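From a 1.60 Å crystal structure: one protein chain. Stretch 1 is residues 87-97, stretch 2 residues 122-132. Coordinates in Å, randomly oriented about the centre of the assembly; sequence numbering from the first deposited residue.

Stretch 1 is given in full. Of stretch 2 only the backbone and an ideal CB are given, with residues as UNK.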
ATOM      1  N   ALA A  87      -8.390   2.318  22.921  1.00 12.37           N
ATOM      2  CA  ALA A  87      -8.377   0.872  22.771  1.00 13.04           C
ATOM      3  C   ALA A  87      -9.420   0.476  21.731  1.00 12.66           C
ATOM      4  O   ALA A  87      -9.165  -0.329  20.839  1.00 13.21           O
ATOM      5  CB  ALA A  87      -8.677   0.223  24.099  1.00 13.61           C
ATOM      6  N   LEU A  88     -10.600   1.068  21.837  1.00 12.37           N
ATOM      7  CA  LEU A  88     -11.671   0.786  20.894  1.00 12.13           C
ATOM      8  C   LEU A  88     -11.295   1.245  19.478  1.00 11.91           C
ATOM      9  O   LEU A  88     -11.444   0.491  18.528  1.00 12.57           O
ATOM     10  CB  LEU A  88     -12.963   1.463  21.363  1.00 12.04           C
ATOM     11  CG  LEU A  88     -14.217   1.282  20.505  1.00 13.07           C
ATOM     12  CD1 LEU A  88     -14.486  -0.188  20.177  1.00 15.08           C
ATOM     13  CD2 LEU A  88     -15.424   1.924  21.203  1.00 13.34           C
ATOM     14  N   LEU A  89     -10.780   2.469  19.357  1.00 11.38           N
ATOM     15  CA  LEU A  89     -10.367   3.017  18.047  1.00 11.35           C
ATOM     16  C   LEU A  89      -9.333   2.122  17.352  1.00 11.41           C
ATOM     17  O   LEU A  89      -9.423   1.871  16.145  1.00 11.77           O
ATOM     18  CB  LEU A  89      -9.826   4.438  18.214  1.00 11.85           C
ATOM     19  CG  LEU A  89     -10.911   5.492  18.437  1.00 11.84           C
ATOM     20  CD1 LEU A  89     -10.357   6.727  19.134  1.00 12.50           C
ATOM     21  CD2 LEU A  89     -11.604   5.860  17.115  1.00 12.05           C
ATOM     22  N   GLY A  90      -8.362   1.621  18.114  1.00 11.73           N
ATOM     23  CA  GLY A  90      -7.358   0.698  17.549  1.00 11.70           C
ATOM     24  C   GLY A  90      -8.001  -0.529  16.917  1.00 11.64           C
ATOM     25  O   GLY A  90      -7.568  -1.011  15.847  1.00 10.99           O
ATOM     26  N   TRP A  91      -9.058  -1.026  17.564  1.00 10.64           N
ATOM     27  CA  TRP A  91      -9.758  -2.210  17.079  1.00 10.61           C
ATOM     28  C   TRP A  91     -10.648  -1.865  15.893  1.00  9.91           C
ATOM     29  O   TRP A  91     -10.705  -2.618  14.904  1.00 10.57           O
ATOM     30  CB  TRP A  91     -10.584  -2.814  18.202  1.00 10.41           C
ATOM     31  CG  TRP A  91     -11.171  -4.159  17.916  1.00  9.90           C
ATOM     32  CD1 TRP A  91     -12.506  -4.481  17.890  1.00 11.18           C
ATOM     33  CD2 TRP A  91     -10.465  -5.384  17.652  1.00 10.83           C
ATOM     34  NE1 TRP A  91     -12.672  -5.819  17.635  1.00 11.35           N
ATOM     35  CE2 TRP A  91     -11.441  -6.399  17.481  1.00 10.53           C
ATOM     36  CE3 TRP A  91      -9.114  -5.723  17.547  1.00 10.09           C
ATOM     37  CZ2 TRP A  91     -11.101  -7.732  17.202  1.00 11.20           C
ATOM     38  CZ3 TRP A  91      -8.773  -7.061  17.276  1.00 10.29           C
ATOM     39  CH2 TRP A  91      -9.770  -8.040  17.114  1.00 11.16           C
ATOM     40  N   VAL A  92     -11.351  -0.738  15.980  1.00  9.54           N
ATOM     41  CA  VAL A  92     -12.121  -0.285  14.818  1.00  9.90           C
ATOM     42  C   VAL A  92     -11.225  -0.193  13.578  1.00  9.92           C
ATOM     43  O   VAL A  92     -11.583  -0.687  12.503  1.00  9.95           O
ATOM     44  CB  VAL A  92     -12.832   1.049  15.090  1.00 10.49           C
ATOM     45  CG1 VAL A  92     -13.473   1.602  13.815  1.00 10.34           C
ATOM     46  CG2 VAL A  92     -13.879   0.861  16.173  1.00 11.63           C
ATOM     47  N   ASP A  93     -10.062   0.433  13.734  1.00 10.05           N
ATOM     48  CA  ASP A  93      -9.120   0.553  12.624  1.00 10.52           C
ATOM     49  C   ASP A  93      -8.659  -0.823  12.112  1.00 10.70           C
ATOM     50  O   ASP A  93      -8.729  -1.094  10.901  1.00 11.36           O
ATOM     51  CB  ASP A  93      -7.915   1.382  13.066  1.00 11.09           C
ATOM     52  CG  ASP A  93      -8.241   2.862  13.192  1.00 13.09           C
ATOM     53  OD1 ASP A  93      -9.436   3.224  13.211  1.00 14.07           O
ATOM     54  OD2 ASP A  93      -7.284   3.663  13.270  1.00 16.77           O
ATOM     55  N   ALA A  94      -8.211  -1.687  13.023  1.00 10.79           N
ATOM     56  CA  ALA A  94      -7.640  -2.986  12.628  1.00 10.92           C
ATOM     57  C   ALA A  94      -8.661  -3.861  11.908  1.00 11.09           C
ATOM     58  O   ALA A  94      -8.353  -4.529  10.906  1.00 12.18           O
ATOM     59  CB  ALA A  94      -7.069  -3.723  13.855  1.00 11.64           C
ATOM     60  N   VAL A  95      -9.897  -3.832  12.413  1.00 10.80           N
ATOM     61  CA  VAL A  95     -10.963  -4.695  11.901  1.00 10.79           C
ATOM     62  C   VAL A  95     -11.567  -4.106  10.632  1.00 10.40           C
ATOM     63  O   VAL A  95     -11.915  -4.827   9.706  1.00 10.55           O
ATOM     64  CB  VAL A  95     -12.029  -4.963  12.984  1.00 10.70           C
ATOM     65  CG1 VAL A  95     -13.197  -5.774  12.436  1.00 12.22           C
ATOM     66  CG2 VAL A  95     -11.399  -5.721  14.141  1.00 12.14           C
ATOM     67  N   THR A  96     -11.687  -2.782  10.575  1.00 10.50           N
ATOM     68  CA  THR A  96     -12.166  -2.158   9.335  1.00 11.18           C
ATOM     69  C   THR A  96     -11.206  -2.468   8.174  1.00 11.83           C
ATOM     70  O   THR A  96     -11.630  -2.692   7.048  1.00 11.70           O
ATOM     71  CB  THR A  96     -12.388  -0.650   9.527  1.00 11.61           C
ATOM     72  OG1 THR A  96     -13.470  -0.466  10.449  1.00 12.30           O
ATOM     73  CG2 THR A  96     -12.740   0.029   8.225  1.00 12.57           C
ATOM     74  N   LYS A  97      -9.914  -2.503   8.485  1.00 12.16           N
ATOM     75  CA  LYS A  97      -8.893  -2.819   7.490  1.00 14.46           C
ATOM     76  C   LYS A  97      -8.382  -4.248   7.662  1.00 13.77           C
ATOM     77  O   LYS A  97      -7.175  -4.506   7.565  1.00 13.51           O
ATOM     78  CB  LYS A  97      -7.733  -1.824   7.565  1.00 14.53           C
ATOM     79  CG  LYS A  97      -8.142  -0.389   7.241  1.00 16.58           C
ATOM     80  CD  LYS A  97      -6.943   0.566   7.337  1.00 19.50           C
ATOM     81  CE  LYS A  97      -6.350   0.591   8.744  1.00 24.73           C
ATOM     82  NZ  LYS A  97      -7.277   1.243   9.709  1.00 27.99           N
ATOM     83  N   UNK A 122     -20.190  -7.621  20.820  1.00 12.42           N
ATOM     84  CA  UNK A 122     -21.102  -6.521  20.432  1.00 12.27           C
ATOM     85  C   UNK A 122     -20.374  -5.465  19.592  1.00 11.84           C
ATOM     86  O   UNK A 122     -20.854  -5.031  18.548  1.00 11.87           O
ATOM     87  CB  UNK A 122     -21.705  -5.865  21.676  1.00 12.27           C
ATOM     88  N   UNK A 123     -19.193  -5.069  20.058  1.00 11.45           N
ATOM     89  CA  UNK A 123     -18.357  -4.108  19.331  1.00 11.13           C
ATOM     90  C   UNK A 123     -18.031  -4.585  17.918  1.00 11.48           C
ATOM     91  O   UNK A 123     -18.137  -3.814  16.949  1.00 11.44           O
ATOM     92  CB  UNK A 123     -17.059  -3.853  20.100  1.00 11.13           C
ATOM     93  N   UNK A 124     -17.631  -5.852  17.802  1.00 10.90           N
ATOM     94  CA  UNK A 124     -17.155  -6.379  16.527  1.00 11.11           C
ATOM     95  C   UNK A 124     -18.310  -6.548  15.526  1.00 11.34           C
ATOM     96  O   UNK A 124     -18.153  -6.271  14.341  1.00 11.42           O
ATOM     97  CB  UNK A 124     -16.445  -7.717  16.745  1.00 11.11           C
ATOM     98  N   UNK A 125     -19.479  -6.951  16.008  1.00 11.76           N
ATOM     99  CA  UNK A 125     -20.669  -6.959  15.148  1.00 12.22           C
ATOM    100  C   UNK A 125     -21.017  -5.525  14.711  1.00 11.65           C
ATOM    101  O   UNK A 125     -21.366  -5.292  13.551  1.00 12.18           O
ATOM    102  CB  UNK A 125     -21.853  -7.597  15.877  1.00 12.22           C
ATOM    103  N   UNK A 126     -20.913  -4.565  15.630  1.00 11.78           N
ATOM    104  CA  UNK A 126     -21.162  -3.160  15.293  1.00 11.64           C
ATOM    105  C   UNK A 126     -20.185  -2.682  14.189  1.00 11.87           C
ATOM    106  O   UNK A 126     -20.588  -1.999  13.245  1.00 11.29           O
ATOM    107  CB  UNK A 126     -21.025  -2.287  16.542  1.00 11.64           C
ATOM    108  N   UNK A 127     -18.913  -3.069  14.294  1.00 10.92           N
ATOM    109  CA  UNK A 127     -17.928  -2.720  13.257  1.00 11.22           C
ATOM    110  C   UNK A 127     -18.344  -3.356  11.928  1.00 11.20           C
ATOM    111  O   UNK A 127     -18.273  -2.721  10.875  1.00 11.95           O
ATOM    112  CB  UNK A 127     -16.525  -3.180  13.657  1.00 11.22           C
ATOM    113  N   UNK A 128     -18.788  -4.611  11.976  1.00 11.39           N
ATOM    114  CA  UNK A 128     -19.271  -5.282  10.760  1.00 11.40           C
ATOM    115  C   UNK A 128     -20.455  -4.539  10.150  1.00 11.36           C
ATOM    116  O   UNK A 128     -20.491  -4.314   8.922  1.00 12.06           O
ATOM    117  CB  UNK A 128     -19.669  -6.727  11.070  1.00 11.40           C
ATOM    118  N   UNK A 129     -21.415  -4.152  10.997  1.00 11.77           N
ATOM    119  CA  UNK A 129     -22.619  -3.461  10.538  1.00 11.50           C
ATOM    120  C   UNK A 129     -22.301  -2.142   9.821  1.00 11.97           C
ATOM    121  O   UNK A 129     -22.798  -1.899   8.719  1.00 12.28           O
ATOM    122  CB  UNK A 129     -23.545  -3.192  11.726  1.00 11.50           C
ATOM    123  N   UNK A 130     -21.450  -1.302  10.407  1.00 12.04           N
ATOM    124  CA  UNK A 130     -21.154  -0.031   9.743  1.00 12.15           C
ATOM    125  C   UNK A 130     -20.372  -0.297   8.461  1.00 11.89           C
ATOM    126  O   UNK A 130     -20.562   0.384   7.461  1.00 12.11           O
ATOM    127  CB  UNK A 130     -20.369   0.901  10.669  1.00 12.15           C
ATOM    128  N   UNK A 131     -19.525  -1.325   8.478  1.00 11.90           N
ATOM    129  CA  UNK A 131     -18.777  -1.656   7.270  1.00 11.57           C
ATOM    130  C   UNK A 131     -19.706  -2.064   6.112  1.00 11.63           C
ATOM    131  O   UNK A 131     -19.399  -1.825   4.939  1.00 12.17           O
ATOM    132  CB  UNK A 131     -17.785  -2.783   7.567  1.00 11.57           C
ATOM    133  N   UNK A 132     -20.856  -2.648   6.462  1.00 11.67           N
ATOM    134  CA  UNK A 132     -21.883  -2.976   5.480  1.00 12.50           C
ATOM    135  C   UNK A 132     -22.566  -1.698   4.973  1.00 12.47           C
ATOM    136  O   UNK A 132     -22.668  -1.483   3.760  1.00 12.21           O
ATOM    137  CB  UNK A 132     -22.914  -3.930   6.085  1.00 12.50           C
TER

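Two helices cross here at -51°, their axes 10.2 Å apart at closest approach, a spacing that leaves room for medium-sized side chains between them. Position 122 starts the second stretch with helical angles and nothing of stretch 1 within 5.5 Å of its ideal CB. Stretch 1 therefore sets no demand, and almost any helix-tolerant residue would do; it is Lys-122, extended, its amine bonded elsewhere in the structure.

At 123 the CA-to-CB bond points toward stretch 1, and the ideal CB lies 4.5 Å from Leu-88 CD1 and 5.1 Å from Trp-91 CD1. That short, apolar gap would suit Val, Ile, Leu or Met. The deposited residue is Ile-123, whose CG2 meets Leu-88 CD1 at 3.5 Å and reaches the edge of the indole at Trp-91 CD1, 3.9 Å away.

Position 124 also points toward stretch 1, but what waits there is polar: Trp-91 NE1, 4.3 Å from the ideal CB, is a donor with no acceptor in its own stretch. A small side chain carrying an oxygen close to the backbone fits best, so Ser or Thr, perhaps Asn or Asp. Thr-124 supplies it. In the m rotamer its OG1 accepts a hydrogen bond from Trp-91 NE1 at 3.0 Å, nearly straight at 172°, and lies near the ring plane, where the indole N-H points.

Positions 125 and 126 are turned out of reach, and stretch 1 does not choose between residues there. They are Val-125 and Ala-126.

Position 127 is the centre of the contact. Its CA is 6.5 Å from Val-92 CA, the tightest pairing in the register, and its CB points into a hollow lined by Trp-91, Val-92, Val-95 and Thr-96, starting 4.4 Å from Val-95 CG1. A branched or medium aliphatic residue is called for: Ile, Leu, Val or Met. Ile-127 acts as a knob in this hole and buries the most area of any residue in the contact. Its CD1 comes to 3.5 Å from Trp-91 CD1 and 4.0 Å from Val-92 CG2, while CG2 packs 3.6 Å from Val-95 CG1.

Position 128 faces away and 129 is out of reach; helical angles at both admit many residues. They are Gly-128 and Ala-129. Position 130 likewise has no neighbour of stretch 1 near its ideal CB, and Ile-130 makes no contact with it.

At 131 the CB points toward stretch 1 again, yet nothing lies within 5.5 Å of it, so a side chain must extend to reach Thr-96. The hydroxyl there already donates to Val-92 O (OG1 to O, 2.8 Å), leaving it free to accept; Asn, Gln or another donor would suit. Asn-131 uses ND2 twice, giving a hydrogen bond to Thr-96 OG1 at 3.3 Å and one to Ile-127 O at 2.8 Å, its chi1 of -92° lying between wells. Position 132 is out of reach and open to many residues; it is Thr-132.

Stretch 2 (122-132) KITVAIGAINT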
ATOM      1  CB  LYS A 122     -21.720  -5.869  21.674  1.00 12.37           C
ATOM      2  CG  LYS A 122     -22.597  -6.813  22.482  1.00 14.05           C
ATOM      3  CD  LYS A 122     -23.141  -6.111  23.711  1.00 16.53           C
ATOM      4  CE  LYS A 122     -24.091  -7.025  24.460  1.00 19.90           C
ATOM      5  NZ  LYS A 122     -24.548  -6.342  25.698  1.00 22.02           N
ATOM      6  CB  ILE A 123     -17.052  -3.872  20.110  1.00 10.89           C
ATOM      7  CG1 ILE A 123     -17.327  -2.993  21.328  1.00 11.06           C
ATOM      8  CG2 ILE A 123     -15.957  -3.219  19.234  1.00 11.03           C
ATOM      9  CD1 ILE A 123     -16.248  -3.127  22.385  1.00 13.06           C
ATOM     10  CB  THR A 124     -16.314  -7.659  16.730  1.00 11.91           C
ATOM     11  OG1 THR A 124     -15.270  -7.390  17.689  1.00 11.59           O
ATOM     12  CG2 THR A 124     -15.677  -8.090  15.421  1.00 12.33           C
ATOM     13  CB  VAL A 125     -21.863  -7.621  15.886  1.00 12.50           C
ATOM     14  CG1 VAL A 125     -23.159  -7.446  15.108  1.00 14.11           C
ATOM     15  CG2 VAL A 125     -21.572  -9.117  16.124  1.00 12.55           C
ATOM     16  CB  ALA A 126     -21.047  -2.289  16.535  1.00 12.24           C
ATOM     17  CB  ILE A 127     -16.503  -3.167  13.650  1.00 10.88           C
ATOM     18  CG1 ILE A 127     -16.009  -2.381  14.881  1.00 10.73           C
ATOM     19  CG2 ILE A 127     -15.506  -2.948  12.484  1.00 11.40           C
ATOM     20  CD1 ILE A 127     -14.807  -3.030  15.612  1.00 11.17           C
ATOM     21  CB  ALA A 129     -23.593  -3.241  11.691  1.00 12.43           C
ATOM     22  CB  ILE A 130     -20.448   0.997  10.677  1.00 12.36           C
ATOM     23  CG1 ILE A 130     -20.271   2.348   9.963  1.00 11.44           C
ATOM     24  CG2 ILE A 130     -19.161   0.432  11.245  1.00 11.38           C
ATOM     25  CD1 ILE A 130     -21.605   3.003   9.504  1.00 14.18           C
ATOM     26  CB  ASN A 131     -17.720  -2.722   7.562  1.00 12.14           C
ATOM     27  CG  ASN A 131     -16.394  -2.099   7.928  1.00 11.32           C
ATOM     28  OD1 ASN A 131     -15.580  -1.779   7.060  1.00 11.29           O
ATOM     29  ND2 ASN A 131     -16.182  -1.879   9.222  1.00 11.17           N
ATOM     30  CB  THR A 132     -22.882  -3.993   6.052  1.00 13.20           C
ATOM     31  OG1 THR A 132     -22.213  -5.261   6.187  1.00 13.76           O
ATOM     32  CG2 THR A 132     -24.076  -4.174   5.110  1.00 14.10           C
TER
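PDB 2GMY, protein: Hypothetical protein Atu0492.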